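Local coordinates for protein putative adhesin (Parabacteroides distasonis, PDB 3LJY) that is of uncertain function but, as a putative lipoprotein adhesin with an auto-transporter-like head domain, probably takes part in attachment at the bacterial cell surface, at residues 166-171 / 186-191; 24-29 / 64-69; 134-139 / 160-165. All coordinates share one frame; numbering follows the deposited sequence. Where two conformers were deposited one is given.

Interaction 1 (166-171 / 186-191); sequences KGNAKE and GLAVPQ
G167 O and A188 O hold the two neighbouring turns together. A188 N donates to G167 O at 3.2 Å. In the reverse direction, A169 N reaches A188 O at 3.1 Å with an N-H...O angle of 167°. A188 thus bonds to the residues on both sides of N168, the signature of a parallel bridge. The pairing is interrupted at P190, which has no N-H to offer; A169 O faces V189 CA and P190 CD instead. Beyond the proline a weak bond from Q191 N to K170 O resumes the link.

V189 can be followed outward. V189 CB lies 3.7 Å from A169 O. V189 CG1, anti to the backbone N (chi1 179°), runs along the neighbouring backbone toward E171 C. On the way V189 CG1 passes 3.5 Å from A169 O. V189 CG2, the other branch, meets A169 CB at 4.1 Å. L187 CD1 packs against the G167-N168 peptide, 3.6 Å from N168 N. A169, L187 and V189 are buried, beside I152 and Y174 of the adjoining strands.

On the face carrying N168 and A188, a water donates to both N168 OD1 and A188 O, the latter at 2.7 Å. A188 O therefore accepts from A169 N and from the water, while N168 ND2 is engaged by E148. The A188 methyl shares this face, with A188 CB 3.8 Å from N168 OD1. The chemistry is thus two-sided: a short backbone ladder, broken at P190, is sealed by aliphatic carbon on one face and bordered by a water-linked amide and a methyl on the other, consistent with stacked coils of a solenoid.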
ATOM      1  N   LYS A 166       4.833   7.580  11.124  1.00 48.02           N
ATOM      2  CA  LYS A 166       4.776   7.586  12.559  1.00 50.66           C
ATOM      3  C   LYS A 166       4.014   6.404  13.144  1.00 47.34           C
ATOM      4  O   LYS A 166       3.268   5.736  12.462  1.00 44.45           O
ATOM      5  CB  LYS A 166       4.211   8.929  13.066  1.00 50.67           C
ATOM      6  CG  LYS A 166       2.753   8.965  13.365  1.00 57.07           C
ATOM      7  CD  LYS A 166       2.307  10.363  13.902  1.00 57.39           C
ATOM      8  CE  LYS A 166       0.792  10.501  13.833  1.00 62.24           C
ATOM      9  NZ  LYS A 166       0.238  11.896  14.107  1.00 66.29           N
ATOM     10  N   GLY A 167       4.220   6.177  14.433  1.00 46.88           N
ATOM     11  CA  GLY A 167       3.492   5.145  15.163  1.00 45.99           C
ATOM     12  C   GLY A 167       4.351   4.128  15.884  1.00 44.65           C
ATOM     13  O   GLY A 167       5.516   4.386  16.214  1.00 45.80           O
ATOM     14  N   ASN A 168       3.748   2.975  16.153  1.00 44.02           N
ATOM     15  CA  ASN A 168       4.400   1.886  16.866  1.00 43.67           C
ATOM     16  C   ASN A 168       4.055   0.550  16.217  1.00 43.87           C
ATOM     17  O   ASN A 168       2.945   0.355  15.764  1.00 42.75           O
ATOM     18  CB  ASN A 168       3.953   1.812  18.338  1.00 44.62           C
ATOM     19  CG  ASN A 168       4.235   3.087  19.121  1.00 45.15           C
ATOM     20  OD1 ASN A 168       5.333   3.292  19.665  1.00 46.03           O
ATOM     21  ND2 ASN A 168       3.231   3.942  19.199  1.00 43.19           N
ATOM     22  N   ALA A 169       5.025  -0.365  16.180  1.00 44.31           N
ATOM     23  CA  ALA A 169       4.777  -1.793  15.868  1.00 45.57           C
ATOM     24  C   ALA A 169       5.580  -2.622  16.833  1.00 45.41           C
ATOM     25  O   ALA A 169       6.770  -2.427  16.920  1.00 48.76           O
ATOM     26  CB  ALA A 169       5.183  -2.152  14.396  1.00 40.99           C
ATOM     27  N   LYS A 170       4.969  -3.563  17.534  1.00 46.53           N
ATOM     28  CA  LYS A 170       5.719  -4.359  18.516  1.00 47.75           C
ATOM     29  C   LYS A 170       6.888  -5.185  17.920  1.00 46.96           C
ATOM     30  O   LYS A 170       7.933  -5.355  18.562  1.00 46.42           O
ATOM     31  CB  LYS A 170       4.784  -5.303  19.252  1.00 46.35           C
ATOM     32  CG  LYS A 170       3.932  -4.641  20.239  1.00 49.92           C
ATOM     33  CD  LYS A 170       3.026  -5.639  20.916  1.00 52.94           C
ATOM     34  CE  LYS A 170       1.776  -4.939  21.456  1.00 56.94           C
ATOM     35  NZ  LYS A 170       2.093  -3.743  22.309  1.00 59.75           N
ATOM     36  N   GLU A 171       6.676  -5.723  16.726  1.00 46.30           N
ATOM     37  CA  GLU A 171       7.692  -6.488  16.008  1.00 47.75           C
ATOM     38  C   GLU A 171       7.685  -6.083  14.552  1.00 45.31           C
ATOM     39  O   GLU A 171       6.664  -5.659  14.043  1.00 43.02           O
ATOM     40  CB  GLU A 171       7.418  -7.982  16.080  1.00 48.88           C
ATOM     41  CG  GLU A 171       7.336  -8.525  17.460  1.00 54.13           C
ATOM     42  CD  GLU A 171       7.389 -10.038  17.503  1.00 59.65           C
ATOM     43  OE1 GLU A 171       7.244 -10.707  16.444  1.00 64.41           O
ATOM     44  OE2 GLU A 171       7.594 -10.556  18.618  1.00 67.05           O
ATOM     45  N   GLY A 186      10.191   7.125  11.652  1.00 46.73           N
ATOM     46  CA  GLY A 186       9.126   7.490  12.580  1.00 46.70           C
ATOM     47  C   GLY A 186       8.311   6.335  13.167  1.00 47.79           C
ATOM     48  O   GLY A 186       7.505   6.531  14.100  1.00 48.35           O
ATOM     49  N   LEU A 187       8.485   5.128  12.637  1.00 47.39           N
ATOM     50  CA  LEU A 187       7.878   3.939  13.242  1.00 46.44           C
ATOM     51  C   LEU A 187       8.821   3.265  14.253  1.00 46.63           C
ATOM     52  O   LEU A 187       9.815   2.618  13.896  1.00 47.37           O
ATOM     53  CB  LEU A 187       7.482   2.939  12.165  1.00 47.00           C
ATOM     54  CG  LEU A 187       6.686   1.696  12.592  1.00 46.03           C
ATOM     55  CD1 LEU A 187       5.330   2.076  13.043  1.00 41.98           C
ATOM     56  CD2 LEU A 187       6.632   0.694  11.472  1.00 41.36           C
ATOM     57  N   ALA A 188       8.448   3.375  15.521  1.00 46.07           N
ATOM     58  CA  ALA A 188       9.181   2.816  16.637  1.00 45.19           C
ATOM     59  C   ALA A 188       8.883   1.340  16.730  1.00 45.22           C
ATOM     60  O   ALA A 188       7.747   0.956  16.954  1.00 45.25           O
ATOM     61  CB  ALA A 188       8.740   3.543  17.928  1.00 44.47           C
ATOM     62  N   VAL A 189       9.908   0.502  16.565  1.00 47.41           N
ATOM     63  CA  VAL A 189       9.747  -0.959  16.660  1.00 45.58           C
ATOM     64  C   VAL A 189      10.683  -1.545  17.679  1.00 45.44           C
ATOM     65  O   VAL A 189      11.875  -1.533  17.477  1.00 48.07           O
ATOM     66  CB  VAL A 189      10.020  -1.635  15.301  1.00 45.62           C
ATOM     67  CG1 VAL A 189       9.873  -3.176  15.447  1.00 44.44           C
ATOM     68  CG2 VAL A 189       9.109  -1.054  14.200  1.00 39.31           C
ATOM     69  N   PRO A 190      10.167  -2.086  18.788  1.00 45.71           N
ATOM     70  CA  PRO A 190      11.081  -2.746  19.745  1.00 44.32           C
ATOM     71  C   PRO A 190      11.922  -3.917  19.203  1.00 45.24           C
ATOM     72  O   PRO A 190      13.129  -3.967  19.431  1.00 45.83           O
ATOM     73  CB  PRO A 190      10.141  -3.215  20.848  1.00 44.87           C
ATOM     74  CG  PRO A 190       8.925  -2.249  20.749  1.00 42.71           C
ATOM     75  CD  PRO A 190       8.774  -2.062  19.281  1.00 44.94           C
ATOM     76  N   GLN A 191      11.297  -4.864  18.521  1.00 45.41           N
ATOM     77  CA  GLN A 191      12.006  -6.043  18.007  1.00 45.56           C
ATOM     78  C   GLN A 191      12.014  -6.025  16.482  1.00 44.45           C
ATOM     79  O   GLN A 191      11.029  -6.419  15.837  1.00 43.47           O
ATOM     80  CB  GLN A 191      11.343  -7.347  18.497  1.00 46.12           C
ATOM     81  CG  GLN A 191      11.119  -7.448  20.005  1.00 48.43           C
ATOM     82  CD  GLN A 191      12.389  -7.311  20.787  1.00 50.70           C
ATOM     83  OE1 GLN A 191      13.444  -7.809  20.375  1.00 52.20           O
ATOM     84  NE2 GLN A 191      12.315  -6.615  21.904  1.00 51.56           N
TER
HETATM   85  O   HOH W   1       6.871   0.707  19.486  1.00 46.97           O

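Interaction 2 (24-29 / 64-69); sequences EIKVDG and VLTIAF
E24 and V64 lie side by side and point the same way. E24 has CG anti to the backbone N (chi1 172°) and an extended chain beyond, which carries it along the V64 methyls. E24 CG is 4.0 Å from V64 CG1. Farther out, E24 OE1 is 3.9 Å from V64 CG2. V64 places CG1 anti to its own backbone N, and V64 CG1 also takes the aliphatic part of K26, with K26 CD at 4.0 Å. The K26 chain, extended beyond CG, slants back across the V64 side chain, so V64 CG1 touches carbon of both E24 and K26.

T66 holds OG1 between its backbone N and carbonyl carbon (chi1 50°). This puts T66 CG2 beside the N and 3.6 Å from K26 CB. On the other face of the sheet I25 CD1 and L65 CD2 touch loosely at 4.3 Å; both residues are buried and pack on F33.

Two backbone bonds fix the register. L65 N donates to E24 O at 2.8 Å. K26 N donates to L65 O at 3.0 Å. The strands then splay, with axes 21° apart. On its other edge strand 24-27 is followed by 91-94, 110-115, 131-136 and further parallel strands, a long row as in a beta-helix-like solenoid, with 64-69 and the antiparallel 56-61 added at its N-terminal end.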
ATOM      1  N   GLU A  24     -12.077  -7.370   0.478  1.00 47.09           N
ATOM      2  CA  GLU A  24     -10.932  -7.415  -0.375  1.00 49.07           C
ATOM      3  C   GLU A  24     -11.212  -6.583  -1.621  1.00 47.16           C
ATOM      4  O   GLU A  24     -12.345  -6.488  -2.105  1.00 45.62           O
ATOM      5  CB  GLU A  24     -10.561  -8.886  -0.652  1.00 50.40           C
ATOM      6  CG  GLU A  24      -9.485  -9.055  -1.690  1.00 56.33           C
ATOM      7  CD  GLU A  24      -8.764 -10.396  -1.653  1.00 57.33           C
ATOM      8  OE1 GLU A  24      -9.217 -11.346  -0.935  1.00 57.75           O
ATOM      9  OE2 GLU A  24      -7.719 -10.459  -2.375  1.00 65.97           O
ATOM     10  N   ILE A  25     -10.168  -5.912  -2.094  1.00 48.79           N
ATOM     11  CA  ILE A  25     -10.243  -5.045  -3.284  1.00 49.09           C
ATOM     12  C   ILE A  25      -9.158  -5.375  -4.305  1.00 47.80           C
ATOM     13  O   ILE A  25      -8.036  -5.636  -3.940  1.00 47.47           O
ATOM     14  CB  ILE A  25     -10.162  -3.580  -2.874  1.00 48.53           C
ATOM     15  CG1 ILE A  25     -11.349  -3.258  -1.955  1.00 50.32           C
ATOM     16  CG2 ILE A  25     -10.141  -2.710  -4.079  1.00 49.21           C
ATOM     17  CD1 ILE A  25     -11.767  -1.798  -1.928  1.00 48.45           C
ATOM     18  N   LYS A  26      -9.524  -5.417  -5.580  1.00 50.13           N
ATOM     19  CA  LYS A  26      -8.543  -5.533  -6.679  1.00 52.52           C
ATOM     20  C   LYS A  26      -8.712  -4.354  -7.603  1.00 51.66           C
ATOM     21  O   LYS A  26      -9.787  -4.154  -8.133  1.00 51.88           O
ATOM     22  CB  LYS A  26      -8.706  -6.855  -7.422  1.00 53.26           C
ATOM     23  CG  LYS A  26      -8.048  -7.996  -6.632  1.00 56.57           C
ATOM     24  CD  LYS A  26      -8.543  -9.400  -7.004  1.00 58.99           C
ATOM     25  CE  LYS A  26      -7.955 -10.457  -6.044  1.00 60.19           C
ATOM     26  NZ  LYS A  26      -8.742 -11.742  -6.024  1.00 63.21           N
ATOM     27  N   VAL A  27      -7.673  -3.531  -7.727  1.00 51.86           N
ATOM     28  CA  VAL A  27      -7.708  -2.365  -8.618  1.00 51.60           C
ATOM     29  C   VAL A  27      -6.525  -2.324  -9.593  1.00 52.18           C
ATOM     30  O   VAL A  27      -5.350  -2.532  -9.238  1.00 50.17           O
ATOM     31  CB  VAL A  27      -7.836  -1.026  -7.851  1.00 50.66           C
ATOM     32  CG1 VAL A  27      -6.644  -0.710  -7.018  1.00 48.12           C
ATOM     33  CG2 VAL A  27      -8.084   0.081  -8.845  1.00 56.67           C
ATOM     34  N   ASP A  28      -6.873  -2.058 -10.838  1.00 53.99           N
ATOM     35  CA  ASP A  28      -5.948  -2.039 -11.956  1.00 57.23           C
ATOM     36  C   ASP A  28      -6.288  -0.799 -12.781  1.00 57.49           C
ATOM     37  O   ASP A  28      -7.370  -0.284 -12.679  1.00 63.34           O
ATOM     38  CB  ASP A  28      -6.226  -3.283 -12.790  1.00 57.49           C
ATOM     39  CG  ASP A  28      -5.009  -3.848 -13.439  1.00 61.64           C
ATOM     40  OD1 ASP A  28      -3.986  -3.140 -13.534  1.00 64.82           O
ATOM     41  OD2 ASP A  28      -5.087  -5.024 -13.874  1.00 66.74           O
ATOM     42  N   GLY A  29      -5.387  -0.301 -13.591  1.00 57.58           N
ATOM     43  CA  GLY A  29      -5.674   0.844 -14.440  1.00 55.17           C
ATOM     44  C   GLY A  29      -5.443   2.156 -13.750  1.00 54.14           C
ATOM     45  O   GLY A  29      -5.190   2.172 -12.546  1.00 57.07           O
ATOM     46  N   VAL A  64     -14.974 -10.077  -2.720  1.00 45.76           N
ATOM     47  CA  VAL A  64     -13.947  -9.276  -3.371  1.00 43.85           C
ATOM     48  C   VAL A  64     -14.575  -8.240  -4.319  1.00 44.13           C
ATOM     49  O   VAL A  64     -15.300  -8.613  -5.229  1.00 44.23           O
ATOM     50  CB  VAL A  64     -12.960 -10.125  -4.216  1.00 45.25           C
ATOM     51  CG1 VAL A  64     -11.902  -9.195  -4.903  1.00 37.64           C
ATOM     52  CG2 VAL A  64     -12.283 -11.286  -3.383  1.00 38.23           C
ATOM     53  N   LEU A  65     -14.244  -6.956  -4.145  1.00 44.18           N
ATOM     54  CA  LEU A  65     -14.643  -5.912  -5.110  1.00 44.33           C
ATOM     55  C   LEU A  65     -13.641  -5.729  -6.276  1.00 45.79           C
ATOM     56  O   LEU A  65     -12.466  -5.512  -6.052  1.00 45.73           O
ATOM     57  CB  LEU A  65     -14.829  -4.552  -4.405  1.00 42.72           C
ATOM     58  CG  LEU A  65     -15.228  -3.345  -5.249  1.00 42.97           C
ATOM     59  CD1 LEU A  65     -16.608  -3.535  -5.909  1.00 41.85           C
ATOM     60  CD2 LEU A  65     -15.188  -2.078  -4.461  1.00 41.83           C
ATOM     61  N   THR A  66     -14.118  -5.844  -7.516  1.00 46.81           N
ATOM     62  CA  THR A  66     -13.369  -5.435  -8.711  1.00 47.96           C
ATOM     63  C   THR A  66     -14.211  -4.397  -9.506  1.00 49.47           C
ATOM     64  O   THR A  66     -15.438  -4.514  -9.636  1.00 49.61           O
ATOM     65  CB  THR A  66     -12.978  -6.657  -9.615  1.00 49.02           C
ATOM     66  OG1 THR A  66     -14.116  -7.477  -9.861  1.00 52.41           O
ATOM     67  CG2 THR A  66     -11.941  -7.566  -8.937  1.00 50.03           C
ATOM     68  N   ILE A  67     -13.552  -3.340  -9.967  1.00 50.64           N
ATOM     69  CA  ILE A  67     -14.156  -2.346 -10.835  1.00 51.12           C
ATOM     70  C   ILE A  67     -13.275  -2.198 -12.062  1.00 53.08           C
ATOM     71  O   ILE A  67     -12.094  -1.865 -11.961  1.00 55.30           O
ATOM     72  CB  ILE A  67     -14.305  -0.974 -10.138  1.00 50.21           C
ATOM     73  CG1 ILE A  67     -15.091  -1.132  -8.841  1.00 48.31           C
ATOM     74  CG2 ILE A  67     -14.994   0.022 -11.046  1.00 47.01           C
ATOM     75  CD1 ILE A  67     -15.147   0.083  -8.064  1.00 45.46           C
ATOM     76  N   ALA A  68     -13.832  -2.477 -13.226  1.00 54.36           N
ATOM     77  CA  ALA A  68     -13.068  -2.362 -14.458  1.00 55.13           C
ATOM     78  C   ALA A  68     -14.005  -2.089 -15.622  1.00 55.30           C
ATOM     79  O   ALA A  68     -15.223  -2.130 -15.452  1.00 55.41           O
ATOM     80  CB  ALA A  68     -12.246  -3.654 -14.695  1.00 54.22           C
ATOM     81  N   PHE A  69     -13.436  -1.786 -16.786  1.00 56.62           N
ATOM     82  CA  PHE A  69     -14.228  -1.590 -18.008  1.00 56.70           C
ATOM     83  C   PHE A  69     -14.605  -2.915 -18.687  1.00 58.06           C
ATOM     84  O   PHE A  69     -13.819  -3.841 -18.691  1.00 58.34           O
ATOM     85  CB  PHE A  69     -13.481  -0.720 -19.010  1.00 55.92           C
ATOM     86  CG  PHE A  69     -13.482   0.738 -18.679  1.00 53.96           C
ATOM     87  CD1 PHE A  69     -14.671   1.420 -18.485  1.00 52.72           C
ATOM     88  CD2 PHE A  69     -12.294   1.439 -18.616  1.00 53.70           C
ATOM     89  CE1 PHE A  69     -14.680   2.762 -18.204  1.00 51.71           C
ATOM     90  CE2 PHE A  69     -12.293   2.789 -18.336  1.00 54.68           C
ATOM     91  CZ  PHE A  69     -13.497   3.456 -18.133  1.00 52.39           C
TER

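Interaction 3 (134-139 / 160-165); sequences LNVSGS and GSITIK
V136 meets G160 and S161 over their backbone peptides, the flat groups of this contact; no ring takes part. V136 CG2 sits almost straight over the face of the G160-S161 peptide, 4.5 Å from G160 C. V136 CG1 stands about 3.8 Å out of the plane of the S161-I162 peptide, displaced past its oxygen edge. There V136 CG1 is 4.2 Å from S161 O. At the turn, G138 O stands 4.0 Å from G160 N, so the backbones approach only loosely, with no hydrogen bond between the segments.

The closest meeting is aliphatic. V136 puts CG1 anti to its carbonyl carbon and CG2 between the backbone N and that carbon (chi1 -49°). V136 CG1 thereby reaches I162 CG1 at 3.5 Å. I162 likewise has CG1 anti to its carbonyl carbon (chi1 -69°), which sends I162 CD1 across V136 and on to L134 CB at 4.1 Å. The second branch, I162 CG2, meets L134 CD1 at 4.0 Å. I162 is thus wedged obliquely across two residues of the facing strand, one branch touching both and the other touching L134 alone.

The strand segments lie 8.1 Å apart at closest approach and run at 148° to one another, too far apart for backbone pairing. Strand 131-136 pairs with 151-156 while 161-164 pairs with 141-144 and 181-184, so the two lie in different rows. I156 and M142 pack beside the contact. The chemistry implied is hydrophobic closure of the solenoid interior: branched side chains from opposed walls cross, and backbone polar atoms bond within their own walls, as L134 does with E153 and D155.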
ATOM      1  N   LEU A 134       2.972  -5.355   3.965  1.00 45.86           N
ATOM      2  CA  LEU A 134       3.094  -4.473   2.778  1.00 45.44           C
ATOM      3  C   LEU A 134       4.093  -5.059   1.811  1.00 43.86           C
ATOM      4  O   LEU A 134       5.198  -5.374   2.210  1.00 44.24           O
ATOM      5  CB  LEU A 134       3.544  -3.046   3.166  1.00 45.43           C
ATOM      6  CG  LEU A 134       2.665  -2.306   4.170  1.00 43.79           C
ATOM      7  CD1 LEU A 134       3.104  -0.876   4.390  1.00 43.50           C
ATOM      8  CD2 LEU A 134       1.230  -2.357   3.722  1.00 44.01           C
ATOM      9  N   ASN A 135       3.731  -5.163   0.537  0.50 44.02           N
ATOM     10  CA  ASN A 135       4.561  -5.845  -0.457  0.50 43.28           C
ATOM     11  C   ASN A 135       4.650  -5.055  -1.803  0.50 45.33           C
ATOM     12  O   ASN A 135       3.805  -5.290  -2.670  0.50 47.91           O
ATOM     13  CB  ASN A 135       3.996  -7.277  -0.705  0.50 41.84           C
ATOM     14  CG  ASN A 135       3.633  -8.052   0.603  0.50 41.40           C
ATOM     15  OD1 ASN A 135       2.496  -7.950   1.149  0.50 38.43           O
ATOM     16  ND2 ASN A 135       4.580  -8.857   1.081  0.50 38.45           N
ATOM     17  N   VAL A 136       5.653  -4.162  -2.001  1.00 45.85           N
ATOM     18  CA  VAL A 136       5.782  -3.366  -3.237  1.00 46.22           C
ATOM     19  C   VAL A 136       6.705  -4.021  -4.228  1.00 45.01           C
ATOM     20  O   VAL A 136       7.707  -4.578  -3.865  1.00 46.20           O
ATOM     21  CB  VAL A 136       6.306  -1.898  -3.033  1.00 47.67           C
ATOM     22  CG1 VAL A 136       5.580  -1.211  -1.969  1.00 44.35           C
ATOM     23  CG2 VAL A 136       7.814  -1.862  -2.795  1.00 49.57           C
ATOM     24  N   SER A 137       6.374  -3.948  -5.498  1.00 45.54           N
ATOM     25  CA  SER A 137       7.311  -4.335  -6.563  1.00 43.60           C
ATOM     26  C   SER A 137       7.070  -3.470  -7.788  1.00 43.89           C
ATOM     27  O   SER A 137       6.263  -2.537  -7.749  1.00 43.92           O
ATOM     28  CB  SER A 137       7.138  -5.800  -6.876  1.00 43.45           C
ATOM     29  OG  SER A 137       6.033  -6.046  -7.706  1.00 43.30           O
ATOM     30  N   GLY A 138       7.715  -3.766  -8.899  1.00 46.97           N
ATOM     31  CA  GLY A 138       7.571  -2.902 -10.087  1.00 47.37           C
ATOM     32  C   GLY A 138       8.042  -1.552  -9.603  1.00 48.11           C
ATOM     33  O   GLY A 138       8.981  -1.490  -8.824  1.00 49.75           O
ATOM     34  N   SER A 139       7.404  -0.464  -9.967  1.00 47.23           N
ATOM     35  CA  SER A 139       7.926   0.789  -9.422  1.00 49.63           C
ATOM     36  C   SER A 139       6.959   1.481  -8.427  1.00 49.36           C
ATOM     37  O   SER A 139       6.870   2.720  -8.362  1.00 49.42           O
ATOM     38  CB  SER A 139       8.412   1.645 -10.567  1.00 51.86           C
ATOM     39  OG  SER A 139       9.637   1.081 -11.018  1.00 60.89           O
ATOM     40  N   GLY A 160      10.664   0.801  -6.004  1.00 57.14           N
ATOM     41  CA  GLY A 160       9.820   1.713  -5.248  1.00 56.71           C
ATOM     42  C   GLY A 160      10.156   1.807  -3.778  1.00 55.11           C
ATOM     43  O   GLY A 160      11.221   1.402  -3.349  1.00 54.66           O
ATOM     44  N   SER A 161       9.204   2.336  -3.025  1.00 54.03           N
ATOM     45  CA  SER A 161       9.445   2.914  -1.726  1.00 51.67           C
ATOM     46  C   SER A 161       8.249   2.632  -0.830  1.00 49.32           C
ATOM     47  O   SER A 161       7.113   2.655  -1.284  1.00 49.18           O
ATOM     48  CB  SER A 161       9.581   4.425  -1.959  1.00 52.37           C
ATOM     49  OG  SER A 161      10.098   5.168  -0.880  1.00 59.16           O
ATOM     50  N   ILE A 162       8.507   2.328   0.433  1.00 47.18           N
ATOM     51  CA  ILE A 162       7.492   2.339   1.447  1.00 45.60           C
ATOM     52  C   ILE A 162       7.875   3.401   2.467  1.00 45.13           C
ATOM     53  O   ILE A 162       8.977   3.342   3.006  1.00 45.38           O
ATOM     54  CB  ILE A 162       7.339   0.946   2.133  1.00 46.86           C
ATOM     55  CG1 ILE A 162       6.738  -0.083   1.129  1.00 47.44           C
ATOM     56  CG2 ILE A 162       6.486   1.056   3.352  1.00 43.77           C
ATOM     57  CD1 ILE A 162       6.941  -1.572   1.489  1.00 45.14           C
ATOM     58  N   THR A 163       6.970   4.372   2.734  1.00 44.77           N
ATOM     59  CA  THR A 163       7.147   5.347   3.833  1.00 43.35           C
ATOM     60  C   THR A 163       6.152   5.066   4.951  1.00 43.58           C
ATOM     61  O   THR A 163       4.993   4.866   4.678  1.00 46.63           O
ATOM     62  CB  THR A 163       6.974   6.787   3.337  1.00 41.49           C
ATOM     63  OG1 THR A 163       7.941   7.064   2.327  1.00 42.53           O
ATOM     64  CG2 THR A 163       7.129   7.790   4.478  1.00 40.80           C
ATOM     65  N   ILE A 164       6.611   4.987   6.192  1.00 44.59           N
ATOM     66  CA  ILE A 164       5.724   4.922   7.351  1.00 45.02           C
ATOM     67  C   ILE A 164       6.170   6.039   8.284  1.00 46.58           C
ATOM     68  O   ILE A 164       7.295   5.998   8.817  1.00 44.82           O
ATOM     69  CB  ILE A 164       5.738   3.569   8.130  1.00 45.44           C
ATOM     70  CG1 ILE A 164       5.554   2.367   7.194  1.00 44.89           C
ATOM     71  CG2 ILE A 164       4.626   3.573   9.212  1.00 41.97           C
ATOM     72  CD1 ILE A 164       5.724   1.020   7.887  1.00 44.03           C
ATOM     73  N   LYS A 165       5.284   7.029   8.455  1.00 46.34           N
ATOM     74  CA  LYS A 165       5.656   8.326   8.973  1.00 46.07           C
ATOM     75  C   LYS A 165       5.685   8.368  10.482  1.00 47.07           C
ATOM     76  O   LYS A 165       6.444   9.140  11.059  1.00 48.08           O
ATOM     77  CB  LYS A 165       4.678   9.368   8.484  1.00 45.43           C
ATOM     78  CG  LYS A 165       4.813   9.669   7.033  1.00 47.60           C
ATOM     79  CD  LYS A 165       3.863  10.809   6.620  1.00 45.79           C
ATOM     80  CE  LYS A 165       3.886  11.015   5.096  1.00 46.19           C
ATOM     81  NZ  LYS A 165       2.846  11.964   4.617  1.00 47.58           N
TER

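Interactions 1 and 3 adjoin one another: their centres are about 17 Å apart and L187 CD2 packs on I164 CD1 at 3.7 Å, carrying the buried interior of 134-139 / 160-165 into the corner formed by 166-171 / 186-191. Strands 161-164 and 167-169 also follow each other in the chain. Interaction 2 lies farther off, its centre about 20 Å from that of interaction 3, with nearest atoms about 11 Å apart; both draw strands from the same sheet, 24-27 and 64-69 in one, 131-136 in the other. Interactions 1 and 2 sit on opposite sides of the chain centre, about 31 Å apart between centres. Together they sample stacking along one elongated solenoid and packing across its interior.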